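Local coordinates for protein-L-isoaspartate O-methyltransferase beta-aspartate methyltransferase (Plasmodium falciparum, PDB 2PBF) that probably methylates isoaspartyl residues of damaged proteins, a first step in their repair, using S-adenosylmethionine as methyl donor, at residues 33-42 and 91-101. Numbering follows the deposited sequence.
Sequences TMLQVDRGKY and SGYLTVCMAIK. With SAH (S-adenosyl-L-homocysteine), chain C.
Tyr93 makes the polar link across this contact: its OH donates to Val37 O at 2.8 Å, with a C=O...donor angle of 149° and the hydroxyl in the carbonyl plane. With CG anti to the backbone N (chi1 -177°), its ring reaches from the first turn of helix 93-101 across to the backbone of 33-42. Aromatic packing adds to this grip. The edge of Tyr93 meets the face of Tyr42 in a T-shaped pair, planes at 90° and centroids 5.6 Å apart. Tyr42 OH, which touches both methyl groups of Val96, is hydrogen-bonded to Asp132 OD2 outside the two segments. In the Rossmann-like methyltransferase fold, the turn after strand 83-87 receives the cofactor. Here Ser91 N and OG both donate to the same S-adenosyl-L-homocysteine carboxylate oxygen, OXT, OG at 2.8 Å. Ser91 OG also accepts from Tyr93 N, an ST turn that ties the cofactor-binding serine to the start of the helix. The remaining contacts are van der Waals, with Val37 as their apolar core. It divides its branches: CG1 lies 3.5 Å from Tyr93 CE1, whereas CG2 sits among Val96 CG1, Cys97 SG (3.9 Å) and Ile100 CG1. Farther along, Ile100 CG2 packs against the amide of Gln36, 3.5 Å from NE2. Thr33 turns CG2 onto the helix backbone, 3.3 Å from Cys97 O, while its OG1, hydrogen-bonded to Asp29 O, abuts Lys101 CG.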
ATOM      1  N   THR A  33       4.770  -3.216  12.874  1.00 31.78           N
ATOM      2  CA  THR A  33       5.120  -2.610  11.580  1.00 30.03           C
ATOM      3  C   THR A  33       4.796  -1.120  11.559  1.00 28.52           C
ATOM      4  O   THR A  33       5.660  -0.299  11.294  1.00 27.80           O
ATOM      5  CB  THR A  33       4.401  -3.330  10.406  1.00 30.04           C
ATOM      6  OG1 THR A  33       4.661  -4.743  10.477  1.00 30.60           O
ATOM      7  CG2 THR A  33       4.870  -2.766   9.061  1.00 31.73           C
ATOM      8  N   MET A  34       3.538  -0.779  11.827  1.00 28.21           N
ATOM      9  CA  MET A  34       3.121   0.617  11.872  1.00 28.02           C
ATOM     10  C   MET A  34       3.884   1.433  12.923  1.00 28.25           C
ATOM     11  O   MET A  34       4.216   2.593  12.687  1.00 26.96           O
ATOM     12  CB  MET A  34       1.616   0.726  12.077  1.00 28.23           C
ATOM     13  CG  MET A  34       0.806   0.191  10.878  1.00 26.94           C
ATOM     14  SD  MET A  34      -0.965   0.467  10.984  1.00 29.51           S
ATOM     15  CE  MET A  34      -1.187   2.241  10.763  1.00 26.55           C
ATOM     16  N   LEU A  35       4.172   0.821  14.068  1.00 29.15           N
ATOM     17  CA  LEU A  35       4.989   1.472  15.110  1.00 30.28           C
ATOM     18  C   LEU A  35       6.345   1.911  14.560  1.00 31.07           C
ATOM     19  O   LEU A  35       6.868   2.961  14.920  1.00 30.69           O
ATOM     20  CB  LEU A  35       5.162   0.531  16.316  1.00 30.42           C
ATOM     21  CG  LEU A  35       5.993   1.077  17.500  1.00 31.79           C
ATOM     22  CD1 LEU A  35       5.315   2.295  18.099  1.00 34.46           C
ATOM     23  CD2 LEU A  35       6.253  -0.003  18.556  1.00 30.82           C
ATOM     24  N   GLN A  36       6.905   1.097  13.666  1.00 32.22           N
ATOM     25  CA  GLN A  36       8.173   1.408  13.018  1.00 32.63           C
ATOM     26  C   GLN A  36       8.097   2.532  11.978  1.00 32.29           C
ATOM     27  O   GLN A  36       9.139   3.060  11.549  1.00 32.34           O
ATOM     28  CB  GLN A  36       8.788   0.131  12.421  1.00 32.95           C
ATOM     29  CG  GLN A  36       9.247  -0.871  13.489  1.00 34.06           C
ATOM     30  CD  GLN A  36       9.833  -2.142  12.899  1.00 33.19           C
ATOM     31  OE1 GLN A  36      10.995  -2.179  12.538  1.00 37.63           O
ATOM     32  NE2 GLN A  36       9.024  -3.193  12.813  1.00 37.92           N
ATOM     33  N   VAL A  37       6.877   2.909  11.580  1.00 31.52           N
ATOM     34  CA  VAL A  37       6.675   3.935  10.559  1.00 30.49           C
ATOM     35  C   VAL A  37       5.793   5.100  11.089  1.00 30.84           C
ATOM     36  O   VAL A  37       4.560   5.032  11.062  1.00 29.73           O
ATOM     37  CB  VAL A  37       6.072   3.325   9.226  1.00 30.70           C
ATOM     38  CG1 VAL A  37       6.121   4.345   8.121  1.00 28.56           C
ATOM     39  CG2 VAL A  37       6.834   2.064   8.796  1.00 30.36           C
ATOM     40  N   ASP A  38       6.444   6.157  11.570  1.00 30.87           N
ATOM     41  CA  ASP A  38       5.777   7.307  12.143  1.00 31.47           C
ATOM     42  C   ASP A  38       5.048   8.131  11.074  1.00 30.97           C
ATOM     43  O   ASP A  38       5.681   8.688  10.160  1.00 31.10           O
ATOM     44  CB  ASP A  38       6.804   8.183  12.895  1.00 31.93           C
ATOM     45  CG  ASP A  38       6.160   9.347  13.666  1.00 34.14           C
ATOM     46  OD1 ASP A  38       5.067   9.817  13.300  1.00 30.89           O
ATOM     47  OD2 ASP A  38       6.780   9.812  14.656  1.00 39.07           O
ATOM     48  N   ARG A  39       3.725   8.232  11.223  1.00 30.05           N
ATOM     49  CA  ARG A  39       2.844   8.920  10.264  1.00 29.52           C
ATOM     50  C   ARG A  39       3.210  10.385  10.037  1.00 30.36           C
ATOM     51  O   ARG A  39       3.090  10.890   8.910  1.00 29.27           O
ATOM     52  CB  ARG A  39       1.378   8.788  10.706  1.00 29.68           C
ATOM     53  CG  ARG A  39       0.328   9.179   9.667  1.00 27.70           C
ATOM     54  CD  ARG A  39      -1.105   8.994  10.215  1.00 27.91           C
ATOM     55  NE  ARG A  39      -2.108   9.733   9.443  1.00 27.09           N
ATOM     56  CZ  ARG A  39      -2.660   9.306   8.295  1.00 27.00           C
ATOM     57  NH1 ARG A  39      -2.329   8.126   7.799  1.00 24.12           N
ATOM     58  NH2 ARG A  39      -3.551  10.053   7.654  1.00 24.63           N
ATOM     59  N   GLY A  40       3.680  11.049  11.097  1.00 30.44           N
ATOM     60  CA  GLY A  40       4.169  12.439  11.032  1.00 31.07           C
ATOM     61  C   GLY A  40       5.361  12.694  10.123  1.00 31.82           C
ATOM     62  O   GLY A  40       5.644  13.838   9.743  1.00 31.54           O
ATOM     63  N   LYS A  41       6.060  11.630   9.748  1.00 32.72           N
ATOM     64  CA  LYS A  41       7.144  11.741   8.763  1.00 33.50           C
ATOM     65  C   LYS A  41       6.597  11.647   7.325  1.00 32.48           C
ATOM     66  O   LYS A  41       7.334  11.832   6.353  1.00 31.76           O
ATOM     67  CB  LYS A  41       8.215  10.669   9.026  1.00 33.95           C
ATOM     68  CG  LYS A  41       8.754  10.682  10.445  1.00 36.56           C
ATOM     69  CD  LYS A  41       9.987  11.562  10.561  1.00 41.19           C
ATOM     70  CE  LYS A  41      10.840  11.155  11.756  1.00 43.30           C
ATOM     71  NZ  LYS A  41      12.282  11.539  11.590  1.00 46.12           N
ATOM     72  N   TYR A  42       5.297  11.369   7.217  1.00 31.90           N
ATOM     73  CA  TYR A  42       4.618  11.125   5.936  1.00 31.95           C
ATOM     74  C   TYR A  42       3.521  12.136   5.584  1.00 32.24           C
ATOM     75  O   TYR A  42       3.101  12.261   4.416  1.00 32.35           O
ATOM     76  CB  TYR A  42       4.127   9.666   5.860  1.00 31.13           C
ATOM     77  CG  TYR A  42       5.326   8.771   5.745  1.00 31.30           C
ATOM     78  CD1 TYR A  42       5.818   8.387   4.493  1.00 31.42           C
ATOM     79  CD2 TYR A  42       6.030   8.387   6.878  1.00 30.64           C
ATOM     80  CE1 TYR A  42       6.975   7.600   4.386  1.00 29.86           C
ATOM     81  CE2 TYR A  42       7.180   7.621   6.788  1.00 29.75           C
ATOM     82  CZ  TYR A  42       7.641   7.228   5.548  1.00 29.64           C
ATOM     83  OH  TYR A  42       8.766   6.455   5.489  1.00 30.29           O
ATOM     84  N   SER A  91       1.682   9.062  -0.425  1.00 25.79           N
ATOM     85  CA  SER A  91       2.658   9.516   0.563  1.00 26.34           C
ATOM     86  C   SER A  91       3.840   8.542   0.750  1.00 26.71           C
ATOM     87  O   SER A  91       4.849   8.905   1.373  1.00 27.32           O
ATOM     88  CB  SER A  91       1.974   9.705   1.920  1.00 26.90           C
ATOM     89  OG  SER A  91       1.651   8.434   2.447  1.00 26.75           O
ATOM     90  N   GLY A  92       3.703   7.322   0.218  1.00 26.15           N
ATOM     91  CA  GLY A  92       4.669   6.212   0.423  1.00 25.62           C
ATOM     92  C   GLY A  92       4.529   5.550   1.795  1.00 25.50           C
ATOM     93  O   GLY A  92       5.319   4.681   2.154  1.00 24.80           O
ATOM     94  N   TYR A  93       3.517   5.948   2.557  1.00 24.83           N
ATOM     95  CA  TYR A  93       3.348   5.440   3.935  1.00 24.70           C
ATOM     96  C   TYR A  93       3.289   3.909   3.946  1.00 24.60           C
ATOM     97  O   TYR A  93       4.075   3.212   4.634  1.00 25.28           O
ATOM     98  CB  TYR A  93       2.106   6.048   4.669  1.00 24.58           C
ATOM     99  CG  TYR A  93       2.079   5.510   6.090  1.00 23.59           C
ATOM    100  CD1 TYR A  93       2.845   6.130   7.094  1.00 23.16           C
ATOM    101  CD2 TYR A  93       1.404   4.316   6.405  1.00 22.07           C
ATOM    102  CE1 TYR A  93       2.895   5.613   8.385  1.00 23.64           C
ATOM    103  CE2 TYR A  93       1.443   3.796   7.695  1.00 22.17           C
ATOM    104  CZ  TYR A  93       2.195   4.453   8.682  1.00 22.13           C
ATOM    105  OH  TYR A  93       2.279   3.946   9.966  1.00 25.22           O
ATOM    106  N   LEU A  94       2.380   3.383   3.143  1.00 25.23           N
ATOM    107  CA  LEU A  94       2.148   1.948   3.120  1.00 25.96           C
ATOM    108  C   LEU A  94       3.294   1.174   2.459  1.00 25.61           C
ATOM    109  O   LEU A  94       3.572   0.032   2.844  1.00 24.65           O
ATOM    110  CB  LEU A  94       0.785   1.600   2.502  1.00 26.27           C
ATOM    111  CG  LEU A  94       0.231   0.253   3.007  1.00 29.24           C
ATOM    112  CD1 LEU A  94      -0.257   0.287   4.470  1.00 29.82           C
ATOM    113  CD2 LEU A  94      -0.878  -0.100   2.144  1.00 33.18           C
ATOM    114  N   THR A  95       3.954   1.803   1.485  1.00 25.06           N
ATOM    115  CA  THR A  95       5.109   1.199   0.830  1.00 25.28           C
ATOM    116  C   THR A  95       6.257   0.930   1.801  1.00 25.64           C
ATOM    117  O   THR A  95       6.833  -0.152   1.792  1.00 26.49           O
ATOM    118  CB  THR A  95       5.633   2.069  -0.362  1.00 25.19           C
ATOM    119  OG1 THR A  95       4.549   2.799  -0.926  1.00 24.19           O
ATOM    120  CG2 THR A  95       6.214   1.178  -1.424  1.00 22.39           C
ATOM    121  N   VAL A  96       6.570   1.914   2.630  1.00 25.68           N
ATOM    122  CA  VAL A  96       7.537   1.764   3.723  1.00 25.69           C
ATOM    123  C   VAL A  96       7.097   0.692   4.738  1.00 26.57           C
ATOM    124  O   VAL A  96       7.910  -0.120   5.183  1.00 26.12           O
ATOM    125  CB  VAL A  96       7.816   3.136   4.386  1.00 25.87           C
ATOM    126  CG1 VAL A  96       8.785   3.010   5.556  1.00 24.14           C
ATOM    127  CG2 VAL A  96       8.380   4.093   3.344  1.00 24.39           C
ATOM    128  N   CYS A  97       5.818   0.672   5.086  1.00 26.90           N
ATOM    129  CA  CYS A  97       5.286  -0.397   5.923  1.00 27.54           C
ATOM    130  C   CYS A  97       5.617  -1.761   5.291  1.00 27.97           C
ATOM    131  O   CYS A  97       6.105  -2.657   5.972  1.00 28.02           O
ATOM    132  CB  CYS A  97       3.766  -0.211   6.179  1.00 27.41           C
ATOM    133  SG  CYS A  97       3.331   1.010   7.471  1.00 27.26           S
ATOM    134  N   MET A  98       5.400  -1.909   3.988  1.00 27.59           N
ATOM    135  CA  MET A  98       5.765  -3.158   3.320  1.00 28.93           C
ATOM    136  C   MET A  98       7.270  -3.464   3.360  1.00 28.64           C
ATOM    137  O   MET A  98       7.654  -4.604   3.617  1.00 28.02           O
ATOM    138  CB  MET A  98       5.296  -3.169   1.868  1.00 29.15           C
ATOM    139  CG  MET A  98       3.798  -3.204   1.646  1.00 29.45           C
ATOM    140  SD  MET A  98       3.529  -2.988  -0.136  1.00 32.41           S
ATOM    141  CE  MET A  98       1.786  -3.301  -0.177  1.00 31.22           C
ATOM    142  N   ALA A  99       8.110  -2.455   3.087  1.00 28.51           N
ATOM    143  CA  ALA A  99       9.573  -2.585   3.186  1.00 28.80           C
ATOM    144  C   ALA A  99      10.032  -3.067   4.563  1.00 29.14           C
ATOM    145  O   ALA A  99      10.993  -3.834   4.674  1.00 29.59           O
ATOM    146  CB  ALA A  99      10.251  -1.237   2.861  1.00 28.62           C
ATOM    147  N   ILE A 100       9.363  -2.567   5.600  1.00 29.13           N
ATOM    148  CA  ILE A 100       9.683  -2.897   6.980  1.00 29.74           C
ATOM    149  C   ILE A 100       9.308  -4.322   7.317  1.00 30.20           C
ATOM    150  O   ILE A 100      10.132  -5.071   7.833  1.00 30.57           O
ATOM    151  CB  ILE A 100       9.029  -1.914   7.993  1.00 30.12           C
ATOM    152  CG1 ILE A 100       9.824  -0.623   8.044  1.00 29.63           C
ATOM    153  CG2 ILE A 100       8.938  -2.542   9.422  1.00 30.33           C
ATOM    154  CD1 ILE A 100      11.314  -0.831   8.190  1.00 28.45           C
ATOM    155  N   LYS A 101       8.078  -4.699   6.985  1.00 30.23           N
ATOM    156  CA  LYS A 101       7.576  -6.025   7.296  1.00 31.55           C
ATOM    157  C   LYS A 101       8.354  -7.119   6.564  1.00 31.46           C
ATOM    158  O   LYS A 101       8.518  -8.250   7.059  1.00 32.17           O
ATOM    159  CB  LYS A 101       6.097  -6.111   6.922  1.00 31.14           C
ATOM    160  CG  LYS A 101       5.288  -6.829   7.955  1.00 33.98           C
ATOM    161  CD  LYS A 101       5.191  -8.268   7.638  1.00 32.45           C
ATOM    162  CE  LYS A 101       4.895  -9.095   8.850  1.00 32.23           C
ATOM    163  NZ  LYS A 101       4.896 -10.537   8.404  1.00 34.62           N
TER
HETATM  164  N   SAH C 301      -1.459   4.518  -0.067  1.00 26.69           N
HETATM  165  CA  SAH C 301      -1.572   5.975  -0.335  1.00 25.82           C
HETATM  166  CB  SAH C 301      -2.910   6.257  -0.968  1.00 25.87           C
HETATM  167  CG  SAH C 301      -2.847   7.611  -1.663  1.00 26.37           C
HETATM  168  SD  SAH C 301      -4.403   8.017  -2.460  1.00 30.06           S
HETATM  169  C   SAH C 301      -1.364   6.842   0.911  1.00 26.11           C
HETATM  170  O   SAH C 301      -1.930   6.524   1.960  1.00 24.73           O
HETATM  171  OXT SAH C 301      -0.628   7.861   0.882  1.00 24.57           O
HETATM  172  C5' SAH C 301      -4.188   6.962  -3.915  1.00 30.80           C
HETATM  173  C4' SAH C 301      -3.015   7.313  -4.832  1.00 30.88           C
HETATM  174  O4' SAH C 301      -3.210   6.609  -6.027  1.00 32.06           O
HETATM  175  C3' SAH C 301      -2.855   8.775  -5.225  1.00 30.09           C
HETATM  176  O3' SAH C 301      -1.576   9.227  -4.810  1.00 28.25           O
HETATM  177  C2' SAH C 301      -3.008   8.786  -6.738  1.00 30.61           C
HETATM  178  O2' SAH C 301      -2.152   9.719  -7.359  1.00 30.16           O
HETATM  179  C1' SAH C 301      -2.638   7.359  -7.086  1.00 30.67           C
HETATM  180  N9  SAH C 301      -3.208   6.832  -8.346  1.00 31.12           N
HETATM  181  C8  SAH C 301      -4.459   7.078  -8.834  1.00 31.73           C
HETATM  182  N7  SAH C 301      -4.610   6.369  -9.976  1.00 32.36           N
HETATM  183  C5  SAH C 301      -3.471   5.693 -10.244  1.00 29.82           C
HETATM  184  C6  SAH C 301      -3.084   4.852 -11.294  1.00 31.26           C
HETATM  185  N6  SAH C 301      -3.886   4.561 -12.310  1.00 29.90           N
HETATM  186  N1  SAH C 301      -1.840   4.276 -11.268  1.00 32.96           N
HETATM  187  C2  SAH C 301      -0.971   4.557 -10.231  1.00 30.97           C
HETATM  188  N3  SAH C 301      -1.370   5.398  -9.223  1.00 30.07           N
HETATM  189  C4  SAH C 301      -2.596   5.964  -9.218  1.00 29.94           C